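Side-chain contacts in CRISPR pre-crRNA endoribonuclease Cas5d (Mannheimia succiniciproducens, PDB 3KG4), which cleaves precursor CRISPR RNA as a metal-independent endoribonuclease, a maturation step of the CRISPR system that defends the bacterium against mobile genetic elements: residues Q152-G157 / F161-A166; A122-K127 / E132-H137; R8-G13 / P173-Q178. One frame throughout, in Å; residues are numbered along the deposited sequence.

Contact 1 of 3, residues Q152-G157 / F161-A166; sequences QQPCMG and FPAHFA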
loop_
_atom_site.group_PDB
_atom_site.type_symbol
_atom_site.label_atom_id
_atom_site.label_comp_id
_atom_site.label_asym_id
_atom_site.label_seq_id
_atom_site.Cartn_x
_atom_site.Cartn_y
_atom_site.Cartn_z
ATOM N N GLN A 152 13.943 -1.948 6.518
ATOM C CA GLN A 152 14.485 -1.427 5.233
ATOM C C GLN A 152 13.586 -0.263 4.815
ATOM O O GLN A 152 12.403 -0.259 5.158
ATOM C CB GLN A 152 14.559 -2.497 4.121
ATOM C CG GLN A 152 13.790 -3.810 4.390
ATOM C CD GLN A 152 13.394 -4.567 3.132
ATOM O OE1 GLN A 152 13.945 -4.353 2.050
ATOM N NE2 GLN A 152 12.421 -5.472 3.276
ATOM N N GLN A 153 14.143 0.742 4.139
ATOM C CA GLN A 153 13.371 1.924 3.744
ATOM C C GLN A 153 12.197 1.492 2.826
ATOM O O GLN A 153 12.410 0.807 1.844
ATOM C CB GLN A 153 14.257 2.976 3.038
ATOM C CG GLN A 153 13.492 4.198 2.418
ATOM C CD GLN A 153 12.966 5.212 3.449
ATOM O OE1 GLN A 153 13.747 5.929 4.067
ATOM N NE2 GLN A 153 11.641 5.300 3.604
ATOM N N PRO A 154 10.957 1.833 3.201
ATOM C CA PRO A 154 9.860 1.597 2.242
ATOM C C PRO A 154 9.907 2.570 1.045
ATOM O O PRO A 154 10.374 3.696 1.145
ATOM C CB PRO A 154 8.600 1.783 3.091
ATOM C CG PRO A 154 8.992 2.652 4.208
ATOM C CD PRO A 154 10.464 2.373 4.482
ATOM N N CYS A 155 9.387 2.095 -0.083
ATOM C CA CYS A 155 9.421 2.859 -1.309
ATOM C C CYS A 155 8.058 2.798 -1.974
ATOM O O CYS A 155 7.263 1.901 -1.710
ATOM C CB CYS A 155 10.509 2.346 -2.258
ATOM S SG CYS A 155 10.193 0.789 -3.047
ATOM N N MET A 156 7.805 3.797 -2.811
ATOM C CA MET A 156 6.570 3.928 -3.516
ATOM C C MET A 156 6.707 3.274 -4.885
ATOM O O MET A 156 6.709 3.951 -5.888
ATOM C CB MET A 156 6.250 5.400 -3.649
ATOM C CG MET A 156 5.885 6.016 -2.334
ATOM S SD MET A 156 4.203 5.500 -1.832
ATOM C CE MET A 156 3.774 6.988 -1.079
ATOM N N GLY A 157 6.825 1.952 -4.891
ATOM C CA GLY A 157 6.782 1.153 -6.097
ATOM C C GLY A 157 8.123 0.866 -6.744
ATOM O O GLY A 157 8.294 -0.194 -7.326
ATOM N N PHE A 161 12.142 5.962 -5.181
ATOM C CA PHE A 161 11.121 6.850 -4.631
ATOM C C PHE A 161 10.760 6.416 -3.219
ATOM O O PHE A 161 9.949 5.516 -3.051
ATOM C CB PHE A 161 9.842 6.789 -5.492
ATOM C CG PHE A 161 9.993 7.340 -6.871
ATOM C CD1 PHE A 161 10.992 8.269 -7.192
ATOM C CD2 PHE A 161 9.089 6.971 -7.870
ATOM C CE1 PHE A 161 11.084 8.805 -8.478
ATOM C CE2 PHE A 161 9.197 7.506 -9.129
ATOM C CZ PHE A 161 10.211 8.429 -9.436
ATOM N N PRO A 162 11.308 7.095 -2.196
ATOM C CA PRO A 162 10.980 6.626 -0.863
ATOM C C PRO A 162 9.547 6.987 -0.423
ATOM O O PRO A 162 8.982 8.025 -0.826
ATOM C CB PRO A 162 12.052 7.283 0.036
ATOM C CG PRO A 162 12.607 8.404 -0.704
ATOM C CD PRO A 162 12.111 8.334 -2.164
ATOM N N ALA A 163 8.987 6.105 0.395
ATOM C CA ALA A 163 7.695 6.296 1.023
ATOM C C ALA A 163 7.953 6.776 2.453
ATOM O O ALA A 163 8.596 6.086 3.249
ATOM C CB ALA A 163 6.935 4.992 1.036
ATOM N N HIS A 164 7.526 7.991 2.732
ATOM C CA HIS A 164 7.439 8.498 4.086
ATOM C C HIS A 164 6.160 7.995 4.711
ATOM O O HIS A 164 5.164 7.780 4.005
ATOM C CB HIS A 164 7.437 9.990 4.062
ATOM C CG HIS A 164 8.646 10.560 3.403
ATOM N ND1 HIS A 164 8.574 11.500 2.395
ATOM C CD2 HIS A 164 9.961 10.277 3.564
ATOM C CE1 HIS A 164 9.800 11.794 1.989
ATOM N NE2 HIS A 164 10.658 11.063 2.679
ATOM N N PHE A 165 6.172 7.826 6.033
ATOM C CA PHE A 165 5.069 7.178 6.705
ATOM C C PHE A 165 4.871 7.618 8.142
ATOM O O PHE A 165 5.819 8.086 8.800
ATOM C CB PHE A 165 5.220 5.660 6.641
ATOM C CG PHE A 165 6.444 5.113 7.356
ATOM C CD1 PHE A 165 6.466 4.972 8.744
ATOM C CD2 PHE A 165 7.570 4.718 6.636
ATOM C CE1 PHE A 165 7.596 4.450 9.391
ATOM C CE2 PHE A 165 8.706 4.212 7.276
ATOM C CZ PHE A 165 8.710 4.066 8.656
ATOM N N ALA A 166 3.640 7.424 8.623
ATOM C CA ALA A 166 3.261 7.762 9.999
ATOM C C ALA A 166 2.115 6.820 10.386
ATOM O O ALA A 166 1.171 6.601 9.584
ATOM C CB ALA A 166 2.845 9.220 10.082
#
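P154 and A163 meet through both backbone and side chains. A163 N donates to P154 O over 2.9 Å in an almost straight bond (174°), arriving from above the carbonyl plane. Two residues further along, M156 N donates to F161 O at 2.8 Å. These two bonds flank C155 and P162, a non-hydrogen-bonded pair, a place where proline's missing N-H costs nothing.

P154 O carries a second donor: Q153 NE2, 3.2 Å away, bonds on a lone pair in the carbonyl plane. The Q153 chain bends at chi2 (74°), which folds the amide back over its own segment and brings the amide carbon, Q153 CD, within 4.1 Å of P162 CB.

Apolar contacts fill the rest. M156 CG packs on A163 CB at 3.7 Å, a place where a methyl group lets the thioether chain come close. The compact, puckered ring of P154 approaches the F165 ring obliquely, P154 CG 3.5 Å from F165 CE2, and the two side chains cross at about a right angle.

Around this shell, I41 of helix 35-45 touches both P154 and A163, while I11 of strand 7-13 touches M156 and F165. The whole is a single isolated beta bridge closing a short loop that leads into edge strand 164-167 of the antiparallel sheet of this Cas5-family fold, with P154, A163 and F165 touching helix 35-45.

Contact 2 of 3, residues A122-K127 / E132-H137; sequences AVMTSK and ENTTKH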
loop_
_atom_site.group_PDB
_atom_site.type_symbol
_atom_site.label_atom_id
_atom_site.label_comp_id
_atom_site.label_asym_id
_atom_site.label_seq_id
_atom_site.Cartn_x
_atom_site.Cartn_y
_atom_site.Cartn_z
ATOM N N ALA A 122 -3.057 -8.672 10.072
ATOM C CA ALA A 122 -2.112 -9.792 9.985
ATOM C C ALA A 122 -2.843 -11.139 10.005
ATOM O O ALA A 122 -3.867 -11.280 10.664
ATOM C CB ALA A 122 -1.079 -9.706 11.158
ATOM N N VAL A 123 -2.332 -12.111 9.244
ATOM C CA VAL A 123 -2.793 -13.496 9.305
ATOM C C VAL A 123 -1.567 -14.328 9.666
ATOM O O VAL A 123 -0.443 -13.953 9.309
ATOM C CB VAL A 123 -3.409 -13.985 7.967
ATOM C CG1 VAL A 123 -2.382 -13.970 6.828
ATOM C CG2 VAL A 123 -3.991 -15.403 8.115
ATOM N N MET A 124 -1.788 -15.411 10.421
ATOM C CA MET A 124 -0.714 -16.328 10.795
ATOM C C MET A 124 -0.503 -17.287 9.638
ATOM O O MET A 124 -1.457 -17.700 9.005
ATOM C CB MET A 124 -1.060 -17.115 12.072
ATOM C CG MET A 124 -1.491 -16.261 13.250
ATOM S SD MET A 124 -0.423 -14.892 13.605
ATOM C CE MET A 124 1.118 -15.737 13.939
ATOM N N THR A 125 0.752 -17.590 9.344
ATOM C CA THR A 125 1.109 -18.559 8.294
ATOM C C THR A 125 1.252 -19.980 8.878
ATOM O O THR A 125 1.320 -20.155 10.097
ATOM C CB THR A 125 2.440 -18.168 7.586
ATOM O OG1 THR A 125 3.548 -18.259 8.501
ATOM C CG2 THR A 125 2.363 -16.761 7.042
ATOM N N SER A 126 1.329 -20.984 8.006
ATOM C CA SER A 126 1.569 -22.371 8.446
ATOM C C SER A 126 2.917 -22.552 9.164
ATOM O O SER A 126 3.125 -23.561 9.853
ATOM C CB SER A 126 1.532 -23.315 7.252
ATOM O OG SER A 126 2.619 -23.045 6.383
ATOM N N LYS A 127 3.817 -21.580 8.981
ATOM C CA LYS A 127 5.135 -21.563 9.610
ATOM C C LYS A 127 5.143 -20.789 10.937
ATOM O O LYS A 127 6.194 -20.302 11.365
ATOM C CB LYS A 127 6.163 -20.954 8.639
ATOM N N GLU A 132 0.806 -19.349 18.607
ATOM C CA GLU A 132 1.143 -17.928 18.323
ATOM C C GLU A 132 -0.049 -17.173 17.735
ATOM O O GLU A 132 -0.884 -17.734 17.022
ATOM C CB GLU A 132 2.371 -17.816 17.376
ATOM C CG GLU A 132 3.063 -16.422 17.296
ATOM C CD GLU A 132 4.317 -16.405 16.378
ATOM O OE1 GLU A 132 4.658 -17.461 15.802
ATOM O OE2 GLU A 132 4.974 -15.337 16.250
ATOM N N ASN A 133 -0.115 -15.888 18.051
ATOM C CA ASN A 133 -1.207 -15.045 17.577
ATOM C C ASN A 133 -0.668 -13.758 16.931
ATOM O O ASN A 133 0.542 -13.552 16.826
ATOM C CB ASN A 133 -2.201 -14.767 18.731
ATOM C CG ASN A 133 -1.796 -13.586 19.591
ATOM O OD1 ASN A 133 -0.639 -13.431 19.969
ATOM N ND2 ASN A 133 -2.754 -12.730 19.888
ATOM N N THR A 134 -1.570 -12.898 16.490
ATOM C CA THR A 134 -1.176 -11.690 15.772
ATOM C C THR A 134 -0.752 -10.534 16.710
ATOM O O THR A 134 -0.166 -9.551 16.270
ATOM C CB THR A 134 -2.336 -11.235 14.830
ATOM O OG1 THR A 134 -3.439 -10.787 15.618
ATOM C CG2 THR A 134 -2.818 -12.374 13.915
ATOM N N THR A 135 -1.033 -10.651 18.012
ATOM C CA THR A 135 -0.900 -9.511 18.930
ATOM C C THR A 135 0.486 -8.924 19.013
ATOM O O THR A 135 0.629 -7.712 18.930
ATOM C CB THR A 135 -1.371 -9.861 20.379
ATOM O OG1 THR A 135 -2.711 -10.371 20.323
ATOM C CG2 THR A 135 -1.333 -8.612 21.281
ATOM N N LYS A 136 1.505 -9.769 19.176
ATOM C CA LYS A 136 2.871 -9.282 19.314
ATOM C C LYS A 136 3.349 -8.586 18.028
ATOM O O LYS A 136 4.059 -7.574 18.063
ATOM C CB LYS A 136 3.821 -10.447 19.646
ATOM N N HIS A 137 2.937 -9.158 16.903
ATOM C CA HIS A 137 3.281 -8.636 15.573
ATOM C C HIS A 137 2.617 -7.302 15.293
ATOM O O HIS A 137 3.274 -6.369 14.877
ATOM C CB HIS A 137 2.909 -9.673 14.524
ATOM C CG HIS A 137 3.752 -10.912 14.598
ATOM N ND1 HIS A 137 5.097 -10.913 14.287
ATOM C CD2 HIS A 137 3.449 -12.175 14.976
ATOM C CE1 HIS A 137 5.580 -12.130 14.457
ATOM N NE2 HIS A 137 4.599 -12.913 14.871
#
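The backbones of A122 and T134 stand 6.2 Å apart at their CA atoms, where the end of strand 114-124 faces the loop entering helix 135-146. This is a strand-to-helix connection at the end of an inner strand of the antiparallel sheet, packed by side chains.

M124 is the main wedge. Its chain folds at chi2 (-49°) and again at chi3 (-60°), curling the thioether against the backbone of N133 and the side chain of T134 instead of stretching away from the strand. M124 SD then lies 3.5 Å from T134 CG2, the two side chains crossing obliquely, and at a similar distance from the carbonyl carbon of N133. The terminal methyl, M124 CE, goes on to E132 CG at 3.9 Å, meeting that side chain at about a right angle, and it touches the H137 ring obliquely. A flexible, unbranched methionine suits such an irregular surface.

T134 turns its methyl to the strand, and T134 CG2 sits 3.6 Å from A122 O. The small A122 lets the loop approach, its CB 4.2 Å from T134 CB.

Outside the pair, I51 of strand 51-60 touches both M124 and H137, and H46 bonds to H137 ND1. On its other nitrogen H137 donates to E132, whose OE1 accepts from G129 N; the imidazole is thus held through both ring nitrogens. H137 NE2 lies 2.8 Å from E132 OE2, which it meets from above the carboxylate plane.

Contact 3 of 3, residues R8-G13 / P173-Q178; sequences RLHIWG and PLPLSQ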
loop_
_atom_site.group_PDB
_atom_site.type_symbol
_atom_site.label_atom_id
_atom_site.label_comp_id
_atom_site.label_asym_id
_atom_site.label_seq_id
_atom_site.Cartn_x
_atom_site.Cartn_y
_atom_site.Cartn_z
ATOM N N ARG A 8 -3.465 1.001 10.524
ATOM C CA ARG A 8 -3.572 2.057 9.539
ATOM C C ARG A 8 -2.253 2.821 9.486
ATOM O O ARG A 8 -1.722 3.296 10.526
ATOM C CB ARG A 8 -4.701 3.025 9.889
ATOM C CG ARG A 8 -6.076 2.433 9.733
ATOM C CD ARG A 8 -7.111 3.352 10.307
ATOM N NE ARG A 8 -8.447 2.952 9.911
ATOM C CZ ARG A 8 -9.556 3.545 10.341
ATOM N NH1 ARG A 8 -9.495 4.562 11.208
ATOM N NH2 ARG A 8 -10.729 3.122 9.897
ATOM N N LEU A 9 -1.728 2.934 8.274
ATOM C CA LEU A 9 -0.462 3.608 8.009
ATOM C C LEU A 9 -0.700 4.693 6.962
ATOM O O LEU A 9 -1.185 4.435 5.849
ATOM C CB LEU A 9 0.624 2.604 7.545
ATOM C CG LEU A 9 2.060 3.153 7.419
ATOM C CD1 LEU A 9 2.716 3.379 8.814
ATOM C CD2 LEU A 9 2.925 2.234 6.532
ATOM N N HIS A 10 -0.372 5.915 7.336
ATOM C CA HIS A 10 -0.363 7.056 6.446
ATOM C C HIS A 10 0.961 7.060 5.693
ATOM O O HIS A 10 2.044 6.943 6.305
ATOM C CB HIS A 10 -0.530 8.339 7.277
ATOM C CG HIS A 10 -0.635 9.596 6.461
ATOM N ND1 HIS A 10 -0.256 10.824 6.945
ATOM C CD2 HIS A 10 -1.037 9.804 5.182
ATOM C CE1 HIS A 10 -0.464 11.748 6.019
ATOM N NE2 HIS A 10 -0.954 11.156 4.942
ATOM N N ILE A 11 0.900 7.083 4.365
ATOM C CA ILE A 11 2.115 7.142 3.535
ATOM C C ILE A 11 2.007 8.258 2.520
ATOM O O ILE A 11 0.919 8.566 2.045
ATOM C CB ILE A 11 2.420 5.767 2.842
ATOM C CG1 ILE A 11 1.300 5.378 1.848
ATOM C CG2 ILE A 11 2.648 4.702 3.905
ATOM C CD1 ILE A 11 1.568 4.066 1.031
ATOM N N TRP A 12 3.137 8.890 2.203
ATOM C CA TRP A 12 3.153 9.904 1.187
ATOM C C TRP A 12 4.528 10.023 0.526
ATOM O O TRP A 12 5.529 9.477 1.012
ATOM C CB TRP A 12 2.729 11.239 1.777
ATOM C CG TRP A 12 3.657 11.715 2.837
ATOM C CD1 TRP A 12 4.694 12.581 2.668
ATOM C CD2 TRP A 12 3.660 11.354 4.239
ATOM N NE1 TRP A 12 5.352 12.788 3.879
ATOM C CE2 TRP A 12 4.736 12.053 4.853
ATOM C CE3 TRP A 12 2.879 10.506 5.027
ATOM C CZ2 TRP A 12 5.035 11.943 6.225
ATOM C CZ3 TRP A 12 3.174 10.403 6.408
ATOM C CH2 TRP A 12 4.244 11.126 6.984
ATOM N N GLY A 13 4.562 10.754 -0.572
ATOM C CA GLY A 13 5.794 10.914 -1.354
ATOM C C GLY A 13 5.585 11.891 -2.474
ATOM O O GLY A 13 4.476 12.067 -2.945
ATOM N N PRO A 173 -7.066 10.693 13.818
ATOM C CA PRO A 173 -8.047 10.747 12.708
ATOM C C PRO A 173 -7.460 10.391 11.337
ATOM O O PRO A 173 -6.257 10.455 11.170
ATOM C CB PRO A 173 -8.492 12.208 12.716
ATOM C CG PRO A 173 -7.296 12.950 13.201
ATOM C CD PRO A 173 -6.516 12.027 14.119
ATOM N N LEU A 174 -8.297 9.988 10.380
ATOM C CA LEU A 174 -7.813 9.753 9.016
ATOM C C LEU A 174 -7.556 11.125 8.415
ATOM O O LEU A 174 -8.351 12.048 8.632
ATOM C CB LEU A 174 -8.830 8.981 8.149
ATOM C CG LEU A 174 -9.107 7.490 8.438
ATOM C CD1 LEU A 174 -10.519 7.101 7.938
ATOM C CD2 LEU A 174 -8.058 6.569 7.815
ATOM N N PRO A 175 -6.446 11.281 7.660
ATOM C CA PRO A 175 -6.323 12.516 6.868
ATOM C C PRO A 175 -7.546 12.725 5.999
ATOM O O PRO A 175 -8.166 11.757 5.569
ATOM C CB PRO A 175 -5.106 12.248 5.979
ATOM C CG PRO A 175 -4.372 11.097 6.620
ATOM C CD PRO A 175 -5.379 10.308 7.373
ATOM N N LEU A 176 -7.892 13.976 5.728
ATOM C CA LEU A 176 -9.019 14.272 4.839
ATOM C C LEU A 176 -8.538 14.024 3.408
ATOM O O LEU A 176 -7.350 14.160 3.133
ATOM C CB LEU A 176 -9.522 15.715 5.028
ATOM C CG LEU A 176 -8.471 16.816 5.218
ATOM C CD1 LEU A 176 -9.100 18.211 5.008
ATOM C CD2 LEU A 176 -7.778 16.752 6.605
ATOM N N SER A 177 -9.439 13.582 2.538
ATOM C CA SER A 177 -9.131 13.435 1.124
ATOM C C SER A 177 -9.014 14.853 0.587
ATOM O O SER A 177 -9.749 15.746 1.034
ATOM C CB SER A 177 -10.242 12.688 0.357
ATOM O OG SER A 177 -9.806 11.432 -0.213
ATOM N N GLN A 178 -8.136 15.056 -0.389
ATOM C CA GLN A 178 -8.159 16.282 -1.166
ATOM C C GLN A 178 -8.629 15.945 -2.576
ATOM O O GLN A 178 -8.245 16.591 -3.532
ATOM C CB GLN A 178 -6.765 16.900 -1.172
ATOM C CG GLN A 178 -6.270 17.332 0.207
ATOM C CD GLN A 178 -4.911 17.991 0.130
ATOM O OE1 GLN A 178 -3.883 17.315 0.149
ATOM N NE2 GLN A 178 -4.896 19.319 0.039
#
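The contact between H10 and P175 is a CH-pi interaction. P175 CG stands 3.8 Å from the centroid of the H10 ring, only 9° off its normal, so the proline presents a ring methylene squarely to the aromatic face. Proline fits here because its rigid ring presents that methylene at a fixed position. On the opposite face of the imidazole lies W12 CE3, 3.6 Å above the plane, so that H10 is sandwiched between proline and indole. H10 CG is anti to the backbone N (chi1 -176°), which brings its ring between these neighbours.

The second interaction is van der Waals packing over a flat cation. L174 CG approaches R8 NH1 to 4.0 Å over one face of the guanidinium, and L174 CD2 lies above the same group, offset toward its rim. The two side chains cross at about a right angle. A branched leucine can cover the face of the group while its edge remains available for polar partners: R8 NE makes a salt bridge with E119 of the adjoining strand 114-124.

P175 also touches V117 of that strand and I168 beyond strand 164-167. Here an irregular loop lies against one face of the antiparallel sheet in this Cas5-family fold, passing over strand 7-13.

How the contacts relate
From the N terminus, strand 7-13 supplies the first half of contact 3, which is completed only at 173-178, after 159 intervening residues. Both other contacts fall within that span. Contact 2 closes a four-residue linker between strand 114-124 and helix 135-146; further on, contact 1 closes a three-residue linker leading into strand 164-167. These two follow in series, and none of the loops cross. Strand 7-13 lies between strands 114-124 and 164-167 in the antiparallel sheet, and all three contacts reach this sheet. Contacts 1 and 3 touch directly, A166 O lying 2.8 Å from H10 N, whereas contact 2 stands apart, its centre about 24 Å from that of contact 1.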